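Blr3880 protein (Bradyrhizobium japonicum, PDB 2OOD) probably catalyses the zinc-dependent hydrolytic deamination of guanine to xanthine and ammonia, the first step of guanine breakdown. Local coordinates at residues Thr11-Val16 against Glu436-Leu441; Gly24-Ala29 against Pro374-Trp379; Arg188-Tyr193 against His224-Cys229. All blocks are in the same frame, centred on the assembly; numbering follows the deposited sequence.

Interaction 1 of 3, residues Thr11-Val16 against Glu436-Leu441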
loop_
_atom_site.group_PDB
_atom_site.type_symbol
_atom_site.label_atom_id
_atom_site.label_comp_id
_atom_site.label_asym_id
_atom_site.label_seq_id
_atom_site.Cartn_x
_atom_site.Cartn_y
_atom_site.Cartn_z
ATOM N N THR A 11 -10.892 25.592 6.425
ATOM C CA THR A 11 -9.655 25.603 5.644
ATOM C C THR A 11 -9.846 24.875 4.297
ATOM O O THR A 11 -10.178 23.685 4.261
ATOM C CB THR A 11 -8.524 24.914 6.416
ATOM O OG1 THR A 11 -8.371 25.541 7.693
ATOM C CG2 THR A 11 -7.218 25.014 5.645
ATOM N N PHE A 12 -9.629 25.598 3.202
ATOM C CA PHE A 12 -9.792 25.058 1.855
ATOM C C PHE A 12 -8.479 24.933 1.073
ATOM O O PHE A 12 -7.584 25.771 1.201
ATOM C CB PHE A 12 -10.744 25.948 1.058
ATOM C CG PHE A 12 -12.180 25.807 1.448
ATOM C CD1 PHE A 12 -12.957 24.791 0.912
ATOM C CD2 PHE A 12 -12.766 26.695 2.345
ATOM C CE1 PHE A 12 -14.308 24.660 1.258
ATOM C CE2 PHE A 12 -14.120 26.573 2.699
ATOM C CZ PHE A 12 -14.886 25.552 2.151
ATOM N N PHE A 13 -8.392 23.897 0.241
ATOM C CA PHE A 13 -7.213 23.648 -0.586
ATOM C C PHE A 13 -7.644 23.023 -1.916
ATOM O O PHE A 13 -8.171 21.915 -1.945
ATOM C CB PHE A 13 -6.253 22.689 0.133
ATOM C CG PHE A 13 -4.903 22.541 -0.539
ATOM C CD1 PHE A 13 -3.799 23.250 -0.078
ATOM C CD2 PHE A 13 -4.733 21.688 -1.625
ATOM C CE1 PHE A 13 -2.545 23.110 -0.691
ATOM C CE2 PHE A 13 -3.483 21.546 -2.237
ATOM C CZ PHE A 13 -2.395 22.260 -1.765
ATOM N N ASP A 14 -7.427 23.726 -3.019
ATOM C CA ASP A 14 -7.783 23.178 -4.321
ATOM C C ASP A 14 -6.823 23.686 -5.391
ATOM O O ASP A 14 -5.886 24.419 -5.091
ATOM C CB ASP A 14 -9.252 23.491 -4.662
ATOM C CG ASP A 14 -9.515 24.971 -4.885
ATOM O OD1 ASP A 14 -8.928 25.816 -4.170
ATOM O OD2 ASP A 14 -10.329 25.283 -5.779
ATOM N N PHE A 15 -7.045 23.297 -6.638
ATOM C CA PHE A 15 -6.144 23.698 -7.708
ATOM C C PHE A 15 -6.762 24.581 -8.779
ATOM O O PHE A 15 -7.958 24.506 -9.051
ATOM C CB PHE A 15 -5.556 22.444 -8.356
ATOM C CG PHE A 15 -4.696 21.642 -7.429
ATOM C CD1 PHE A 15 -3.343 21.917 -7.305
ATOM C CD2 PHE A 15 -5.241 20.628 -6.654
ATOM C CE1 PHE A 15 -2.542 21.194 -6.423
ATOM C CE2 PHE A 15 -4.441 19.898 -5.764
ATOM C CZ PHE A 15 -3.093 20.186 -5.654
ATOM N N VAL A 16 -5.927 25.413 -9.391
ATOM C CA VAL A 16 -6.365 26.310 -10.452
ATOM C C VAL A 16 -5.557 26.050 -11.719
ATOM O O VAL A 16 -5.830 26.630 -12.770
ATOM C CB VAL A 16 -6.185 27.785 -10.054
ATOM C CG1 VAL A 16 -7.195 28.163 -8.993
ATOM C CG2 VAL A 16 -4.777 28.012 -9.539
ATOM N N GLU A 436 2.294 24.486 4.111
ATOM C CA GLU A 436 2.031 23.639 5.261
ATOM C C GLU A 436 0.861 22.725 4.936
ATOM O O GLU A 436 0.836 21.574 5.354
ATOM C CB GLU A 436 1.716 24.471 6.509
ATOM C CG GLU A 436 2.834 25.407 6.938
ATOM C CD GLU A 436 2.620 25.990 8.327
ATOM O OE1 GLU A 436 1.517 26.523 8.596
ATOM O OE2 GLU A 436 3.559 25.921 9.152
ATOM N N ALA A 437 -0.101 23.235 4.174
ATOM C CA ALA A 437 -1.263 22.443 3.803
ATOM C C ALA A 437 -0.813 21.286 2.917
ATOM O O ALA A 437 -1.158 20.131 3.161
ATOM C CB ALA A 437 -2.283 23.311 3.073
ATOM N N ALA A 438 -0.035 21.602 1.889
ATOM C CA ALA A 438 0.465 20.583 0.972
ATOM C C ALA A 438 1.269 19.555 1.757
ATOM O O ALA A 438 1.171 18.351 1.535
ATOM C CB ALA A 438 1.337 21.229 -0.096
ATOM N N SER A 439 2.060 20.054 2.691
ATOM C CA SER A 439 2.894 19.209 3.519
ATOM C C SER A 439 2.083 18.176 4.318
ATOM O O SER A 439 2.504 17.033 4.459
ATOM C CB SER A 439 3.712 20.098 4.451
ATOM O OG SER A 439 4.965 19.515 4.741
HETATM N N MSE A 440 0.922 18.573 4.836
HETATM C CA MSE A 440 0.074 17.658 5.608
HETATM C C MSE A 440 -0.708 16.714 4.698
HETATM O O MSE A 440 -1.072 15.610 5.102
HETATM C CB MSE A 440 -0.918 18.432 6.473
HETATM C CG MSE A 440 -0.285 19.470 7.355
HETATM SE SE MSE A 440 -1.559 20.229 8.621
HETATM C CE MSE A 440 -0.302 20.697 10.033
ATOM N N LEU A 441 -0.986 17.169 3.479
ATOM C CA LEU A 441 -1.707 16.362 2.509
ATOM C C LEU A 441 -0.815 15.210 2.057
ATOM O O LEU A 441 -1.301 14.126 1.740
ATOM C CB LEU A 441 -2.135 17.210 1.308
ATOM C CG LEU A 441 -3.303 18.176 1.525
ATOM C CD1 LEU A 441 -3.507 19.010 0.281
ATOM C CD2 LEU A 441 -4.567 17.404 1.855
#

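Interaction 2 of 3, residues Gly24-Ala29 against Pro374-Trp379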
loop_
_atom_site.group_PDB
_atom_site.type_symbol
_atom_site.label_atom_id
_atom_site.label_comp_id
_atom_site.label_asym_id
_atom_site.label_seq_id
_atom_site.Cartn_x
_atom_site.Cartn_y
_atom_site.Cartn_z
ATOM N N GLY A 24 9.500 23.376 -9.793
ATOM C CA GLY A 24 10.164 24.218 -8.814
ATOM C C GLY A 24 9.291 25.279 -8.175
ATOM O O GLY A 24 9.755 26.038 -7.320
ATOM N N ASN A 25 8.022 25.329 -8.570
ATOM C CA ASN A 25 7.106 26.324 -8.027
ATOM C C ASN A 25 5.660 25.859 -8.146
ATOM O O ASN A 25 4.794 26.584 -8.636
ATOM C CB ASN A 25 7.299 27.639 -8.776
ATOM C CG ASN A 25 6.508 28.759 -8.179
ATOM O OD1 ASN A 25 6.541 28.973 -6.961
ATOM N ND2 ASN A 25 5.791 29.492 -9.023
ATOM N N GLU A 26 5.406 24.645 -7.672
ATOM C CA GLU A 26 4.083 24.047 -7.751
ATOM C C GLU A 26 3.011 24.769 -6.953
ATOM O O GLU A 26 1.830 24.670 -7.286
ATOM C CB GLU A 26 4.166 22.588 -7.321
ATOM C CG GLU A 26 5.344 21.861 -7.933
ATOM C CD GLU A 26 5.224 20.356 -7.813
ATOM O OE1 GLU A 26 4.410 19.765 -8.550
ATOM O OE2 GLU A 26 5.935 19.759 -6.978
ATOM N N GLN A 27 3.414 25.500 -5.915
ATOM C CA GLN A 27 2.471 26.243 -5.076
ATOM C C GLN A 27 1.554 27.096 -5.946
ATOM O O GLN A 27 0.387 27.296 -5.630
ATOM C CB GLN A 27 3.210 27.165 -4.108
ATOM C CG GLN A 27 4.271 26.490 -3.250
ATOM C CD GLN A 27 5.552 26.137 -4.025
ATOM O OE1 GLN A 27 5.670 25.063 -4.644
ATOM N NE2 GLN A 27 6.522 27.058 -3.996
ATOM N N ALA A 28 2.106 27.594 -7.044
ATOM C CA ALA A 28 1.378 28.435 -7.976
ATOM C C ALA A 28 0.186 27.739 -8.613
ATOM O O ALA A 28 -0.680 28.399 -9.193
ATOM C CB ALA A 28 2.322 28.919 -9.063
ATOM N N ALA A 29 0.134 26.416 -8.530
ATOM C CA ALA A 29 -0.981 25.693 -9.131
ATOM C C ALA A 29 -2.085 25.488 -8.104
ATOM O O ALA A 29 -3.232 25.217 -8.459
ATOM C CB ALA A 29 -0.504 24.346 -9.682
ATOM N N PRO A 374 2.574 16.273 -3.177
ATOM C CA PRO A 374 1.192 16.377 -2.716
ATOM C C PRO A 374 0.411 17.251 -3.692
ATOM O O PRO A 374 -0.802 17.121 -3.814
ATOM C CB PRO A 374 1.336 16.993 -1.328
ATOM C CG PRO A 374 2.591 17.767 -1.424
ATOM C CD PRO A 374 3.495 16.825 -2.174
ATOM N N TYR A 375 1.120 18.124 -4.404
ATOM C CA TYR A 375 0.494 18.998 -5.391
ATOM C C TYR A 375 0.042 18.209 -6.606
ATOM O O TYR A 375 -1.093 18.347 -7.058
ATOM C CB TYR A 375 1.469 20.082 -5.837
ATOM C CG TYR A 375 1.785 21.091 -4.765
ATOM C CD1 TYR A 375 0.926 22.145 -4.495
ATOM C CD2 TYR A 375 2.948 20.993 -4.023
ATOM C CE1 TYR A 375 1.223 23.081 -3.512
ATOM C CE2 TYR A 375 3.254 21.918 -3.039
ATOM C CZ TYR A 375 2.392 22.962 -2.787
ATOM O OH TYR A 375 2.723 23.884 -1.814
ATOM N N ARG A 376 0.942 17.387 -7.136
ATOM C CA ARG A 376 0.657 16.565 -8.305
ATOM C C ARG A 376 -0.357 15.464 -8.009
ATOM O O ARG A 376 -1.253 15.191 -8.810
ATOM C CB ARG A 376 1.953 15.935 -8.824
ATOM C CG ARG A 376 2.940 16.912 -9.439
ATOM C CD ARG A 376 4.275 16.246 -9.717
ATOM N NE ARG A 376 5.164 17.107 -10.494
ATOM C CZ ARG A 376 6.423 16.803 -10.798
ATOM N NH1 ARG A 376 6.942 15.660 -10.387
ATOM N NH2 ARG A 376 7.161 17.637 -11.520
ATOM N N GLY A 377 -0.205 14.830 -6.851
ATOM C CA GLY A 377 -1.104 13.756 -6.476
ATOM C C GLY A 377 -2.538 14.193 -6.266
ATOM O O GLY A 377 -3.467 13.557 -6.755
ATOM N N PHE A 378 -2.724 15.282 -5.533
ATOM C CA PHE A 378 -4.060 15.784 -5.266
ATOM C C PHE A 378 -4.710 16.524 -6.416
ATOM O O PHE A 378 -5.928 16.677 -6.444
ATOM C CB PHE A 378 -4.045 16.626 -4.003
ATOM C CG PHE A 378 -4.216 15.808 -2.777
ATOM C CD1 PHE A 378 -5.454 15.240 -2.487
ATOM C CD2 PHE A 378 -3.133 15.514 -1.955
ATOM C CE1 PHE A 378 -5.612 14.395 -1.401
ATOM C CE2 PHE A 378 -3.285 14.665 -0.861
ATOM C CZ PHE A 378 -4.527 14.104 -0.591
ATOM N N TRP A 379 -3.899 16.990 -7.358
ATOM C CA TRP A 379 -4.428 17.653 -8.530
ATOM C C TRP A 379 -4.969 16.515 -9.397
ATOM O O TRP A 379 -6.022 16.634 -10.012
ATOM C CB TRP A 379 -3.316 18.391 -9.276
ATOM C CG TRP A 379 -3.742 18.904 -10.639
ATOM C CD1 TRP A 379 -4.423 20.055 -10.906
ATOM C CD2 TRP A 379 -3.536 18.259 -11.906
ATOM N NE1 TRP A 379 -4.653 20.169 -12.257
ATOM C CE2 TRP A 379 -4.119 19.080 -12.892
ATOM C CE3 TRP A 379 -2.917 17.069 -12.301
ATOM C CZ2 TRP A 379 -4.097 18.746 -14.248
ATOM C CZ3 TRP A 379 -2.897 16.738 -13.652
ATOM C CH2 TRP A 379 -3.483 17.574 -14.606
#

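Interaction 3 of 3, residues Arg188-Tyr193 against His224-Cys229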
loop_
_atom_site.group_PDB
_atom_site.type_symbol
_atom_site.label_atom_id
_atom_site.label_comp_id
_atom_site.label_asym_id
_atom_site.label_seq_id
_atom_site.Cartn_x
_atom_site.Cartn_y
_atom_site.Cartn_z
ATOM N N ARG A 188 -30.711 1.515 -25.590
ATOM C CA ARG A 188 -31.805 1.750 -24.662
ATOM C C ARG A 188 -31.310 2.514 -23.443
ATOM O O ARG A 188 -31.914 3.510 -23.034
ATOM C CB ARG A 188 -32.412 0.414 -24.215
ATOM C CG ARG A 188 -33.497 0.547 -23.158
ATOM C CD ARG A 188 -34.241 -0.762 -22.971
ATOM N NE ARG A 188 -33.432 -1.771 -22.295
ATOM C CZ ARG A 188 -33.000 -1.668 -21.037
ATOM N NH1 ARG A 188 -33.297 -0.591 -20.312
ATOM N NH2 ARG A 188 -32.281 -2.647 -20.497
ATOM N N LEU A 189 -30.200 2.044 -22.875
ATOM C CA LEU A 189 -29.627 2.654 -21.685
ATOM C C LEU A 189 -29.189 4.093 -21.915
ATOM O O LEU A 189 -29.300 4.927 -21.014
ATOM C CB LEU A 189 -28.458 1.808 -21.180
ATOM C CG LEU A 189 -28.845 0.372 -20.815
ATOM C CD1 LEU A 189 -27.602 -0.411 -20.452
ATOM C CD2 LEU A 189 -29.837 0.373 -19.667
ATOM N N ILE A 190 -28.693 4.388 -23.112
ATOM C CA ILE A 190 -28.271 5.751 -23.426
ATOM C C ILE A 190 -29.511 6.636 -23.420
ATOM O O ILE A 190 -29.470 7.791 -22.991
ATOM C CB ILE A 190 -27.598 5.840 -24.818
ATOM C CG1 ILE A 190 -26.257 5.094 -24.792
ATOM C CG2 ILE A 190 -27.398 7.296 -25.211
ATOM C CD1 ILE A 190 -25.616 4.899 -26.149
ATOM N N ALA A 191 -30.618 6.070 -23.890
ATOM C CA ALA A 191 -31.890 6.777 -23.944
ATOM C C ALA A 191 -32.339 7.144 -22.538
ATOM O O ALA A 191 -32.511 8.321 -22.215
ATOM C CB ALA A 191 -32.938 5.897 -24.609
ATOM N N GLN A 192 -32.509 6.124 -21.705
ATOM C CA GLN A 192 -32.951 6.315 -20.328
ATOM C C GLN A 192 -32.043 7.086 -19.383
ATOM O O GLN A 192 -32.540 7.784 -18.498
ATOM C CB GLN A 192 -33.237 4.967 -19.672
ATOM C CG GLN A 192 -34.492 4.288 -20.157
ATOM C CD GLN A 192 -34.967 3.241 -19.173
ATOM O OE1 GLN A 192 -34.891 3.448 -17.951
ATOM N NE2 GLN A 192 -35.474 2.114 -19.689
ATOM N N TYR A 193 -30.729 6.982 -19.556
ATOM C CA TYR A 193 -29.834 7.630 -18.610
ATOM C C TYR A 193 -28.886 8.730 -19.032
ATOM O O TYR A 193 -28.687 9.685 -18.278
ATOM C CB TYR A 193 -29.035 6.552 -17.894
ATOM C CG TYR A 193 -29.912 5.484 -17.290
ATOM C CD1 TYR A 193 -30.693 5.748 -16.173
ATOM C CD2 TYR A 193 -29.957 4.209 -17.833
ATOM C CE1 TYR A 193 -31.496 4.764 -15.605
ATOM C CE2 TYR A 193 -30.758 3.213 -17.274
ATOM C CZ TYR A 193 -31.523 3.495 -16.159
ATOM O OH TYR A 193 -32.298 2.504 -15.583
ATOM N N HIS A 224 -21.148 6.921 -32.963
ATOM C CA HIS A 224 -21.515 7.760 -34.099
ATOM C C HIS A 224 -22.915 8.353 -33.974
ATOM O O HIS A 224 -23.152 9.500 -34.372
ATOM C CB HIS A 224 -21.447 6.972 -35.404
ATOM C CG HIS A 224 -21.845 7.780 -36.598
ATOM N ND1 HIS A 224 -22.651 7.284 -37.601
ATOM C CD2 HIS A 224 -21.560 9.060 -36.940
ATOM C CE1 HIS A 224 -22.846 8.224 -38.509
ATOM N NE2 HIS A 224 -22.195 9.311 -38.132
ATOM N N GLU A 225 -23.839 7.562 -33.438
ATOM C CA GLU A 225 -25.221 7.994 -33.262
ATOM C C GLU A 225 -25.385 8.773 -31.957
ATOM O O GLU A 225 -26.435 9.363 -31.712
ATOM C CB GLU A 225 -26.158 6.774 -33.252
ATOM C CG GLU A 225 -25.904 5.780 -34.389
ATOM C CD GLU A 225 -26.737 4.506 -34.281
ATOM O OE1 GLU A 225 -27.268 4.227 -33.182
ATOM O OE2 GLU A 225 -26.851 3.772 -35.293
ATOM N N HIS A 226 -24.345 8.776 -31.125
ATOM C CA HIS A 226 -24.388 9.465 -29.838
ATOM C C HIS A 226 -23.040 10.111 -29.534
ATOM O O HIS A 226 -22.370 9.770 -28.559
ATOM C CB HIS A 226 -24.741 8.461 -28.751
ATOM C CG HIS A 226 -26.094 7.852 -28.922
ATOM N ND1 HIS A 226 -27.254 8.511 -28.573
ATOM C CD2 HIS A 226 -26.479 6.660 -29.438
ATOM C CE1 HIS A 226 -28.294 7.752 -28.866
ATOM N NE2 HIS A 226 -27.852 6.623 -29.393
ATOM N N PRO A 227 -22.638 11.081 -30.359
ATOM C CA PRO A 227 -21.367 11.787 -30.204
ATOM C C PRO A 227 -21.054 12.311 -28.803
ATOM O O PRO A 227 -19.884 12.450 -28.434
ATOM C CB PRO A 227 -21.482 12.914 -31.228
ATOM C CG PRO A 227 -22.957 13.186 -31.255
ATOM C CD PRO A 227 -23.508 11.784 -31.313
ATOM N N ASP A 228 -22.089 12.592 -28.016
ATOM C CA ASP A 228 -21.884 13.132 -26.674
ATOM C C ASP A 228 -21.470 12.087 -25.651
ATOM O O ASP A 228 -20.952 12.431 -24.590
ATOM C CB ASP A 228 -23.156 13.836 -26.192
ATOM C CG ASP A 228 -22.891 14.803 -25.050
ATOM O OD1 ASP A 228 -22.158 15.798 -25.274
ATOM O OD2 ASP A 228 -23.411 14.568 -23.933
ATOM N N CYS A 229 -21.698 10.816 -25.968
ATOM C CA CYS A 229 -21.342 9.736 -25.055
ATOM C C CYS A 229 -19.841 9.490 -24.925
ATOM O O CYS A 229 -19.078 9.700 -25.865
ATOM C CB CYS A 229 -22.007 8.428 -25.489
ATOM S SG CYS A 229 -23.739 8.268 -25.057
#

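Interaction 1 of 3, residues Thr11-Val16 against Glu436-Leu441
Phe13 is the bump of this contact, and Ala437, Ala438 and Leu441 form the hollow that takes it. The ring leaves strand 11-15 with CG anti to the backbone N (chi1 -171°), which carries it off the strand and onto helix 434-447. The two short segments run nearly at right angles, 82° between their directions, with axes 10.0 Å apart. Leu441 supplies one wall: its CD1 methyl lies over a face of the Phe13 ring, 3.7 Å from the centroid and displaced toward the CD2 rim, a CH-pi contact. One helical turn earlier, Ala437 has only a methyl to offer, and this CB meets CD1 of Phe13 at 3.5 Å, obliquely to the ring. At the far end of the ring Ala438 also comes in obliquely, its CB 4.2 Å from Phe13 CZ. The two alanines thus make a shallow notch beside the raised leucine, and the ring fills it. The strand and helix both belong to the small beta-rich domain that accompanies the TIM barrel in this amidohydrolase family, built from the two ends of the chain. Strand 11-15 pairs with strand 30-33 and with strand 70-81, and Ala30 and Ile70 from these strands also touch Phe13. With an alanine here, a gap would probably open between strand and helix, and the Leu441 methyl would be deprived of the ring face it lies against. Ala438 also touches Pro374 and Tyr375, while Leu441 reaches Phe378, so helix 374-380 joins the same pocket. Ala437 touches Phe32 of strand 30-33.

Interaction 2 of 3, residues Gly24-Ala29 against Pro374-Trp379
Glu26 and Tyr375 bring the backbones closest, with CA atoms 6.6 Å apart, where a short 3-10 segment (26-29) meets the first turn of helix 374-380. The 3-10 turn is tied by a bond from Ala29 N to Glu26 O, 2.7 Å long. It lies across one face of the Tyr375 ring: Glu26 CB stands 4.2 Å from the ring centroid in a CH-pi contact, and Gln27 N sits over the same face nearer the rim. Gln27 CG, anti to the carbonyl carbon (chi1 -53°), comes to 3.4 Å from Tyr375 OH; beyond it the chain bends. The Glu26 chain is instead extended beyond CG, and the Glu26 and Arg376 side chains cross at about a right angle. Glu26 OE1 makes a salt bridge to Arg376 NE of 3.4 Å, but the carboxylate and guanidinium planes are 66° apart, so the pair is not a flat, two-pronged one. Each group has further partners: Glu26 OE2 is bonded to Ser373 OG, which also bonds Arg376 N, while Arg376 NH1 and NH2 go to Lys371 O and Glu368. The charged side of the contact therefore grips the start of the helix, and the aromatic side faces inward. There Tyr375 touches Phe13 and Phe15 of strand 11-15 and Ala438 of helix 434-447, and Ala29 leads directly into strand 30-33.

Interaction 3 of 3, residues Arg188-Tyr193 against His224-Cys229
Helix 179-193 presents Ile190 to the type I turn His226-Cys229 that follows helix 213-225, and the backbones come nearest where Ile190 CA is 8.2 Å from Cys229 CA. The turn is closed by Cys229 N to His226 O at 2.9 Å, and it points the side chains at both of its ends toward Ile190. That isoleucine uses two branches. Its CG2 methyl lies over one face of the His226 imidazole, 3.8 Å from the centroid and 22° off the normal, displaced toward ND1; this is a CH-pi contact. On the same side of the ring plane, Ile190 CD1 comes to 3.8 Å from His226 CD2. With CG1 anti to the carbonyl carbon (chi1 -68°) and the chain extended beyond it (chi2 170°), both methyls are carried to the turn together. Both also touch the cysteine sulfur: Cys229 SG is 3.8 Å from Ile190 CG2 and 4.0 Å from Ile190 CD1. Ring and thiol thus form a small cleft into which the isoleucine is pressed. In the TIM barrel these two helices are successive outer helices, with strand 199-205 between them in the chain and strand 230-234, which ends at the zinc ligand His234, directly after the turn. Tyr201 of strand 199-205 touches both Ile190 and Cys229, and Ile203 touches Ile190, so the branched side chain also seals the helix onto the barrel strands. Asp228 OD2 bonds His194 NE2, a polar tie beside the apolar one. Between the two segments the contact is apolar, van der Waals and CH-pi in kind: the methyl lies over the ring face on the ND1 side, so ND1 is met from above and not by a hydrogen bond, and such a methyl would not by itself stabilise a charge on the ring.

How the interactions relate
Interactions 1 and 2 are neighbours, with centres about 9 Å apart, and share one hydrophobic core: strand 11-15, the turn before strand 30-33, helix 374-380 and helix 434-447. They meet directly, as Val16 N is 2.9 Å from Ala29 O, a probable hydrogen bond. Along the chain, interaction 2 is nested inside the loop closed by interaction 1, and interaction 3 inside that of interaction 2. In space interaction 3 is remote, about 38 and 37 Å between centres from the other two and across the chain's centre. The first two thus join the N- and C-terminal parts of the chain, whereas interaction 3 packs an outer helix of the zinc-bearing barrel on the turn leading into strand 230-234.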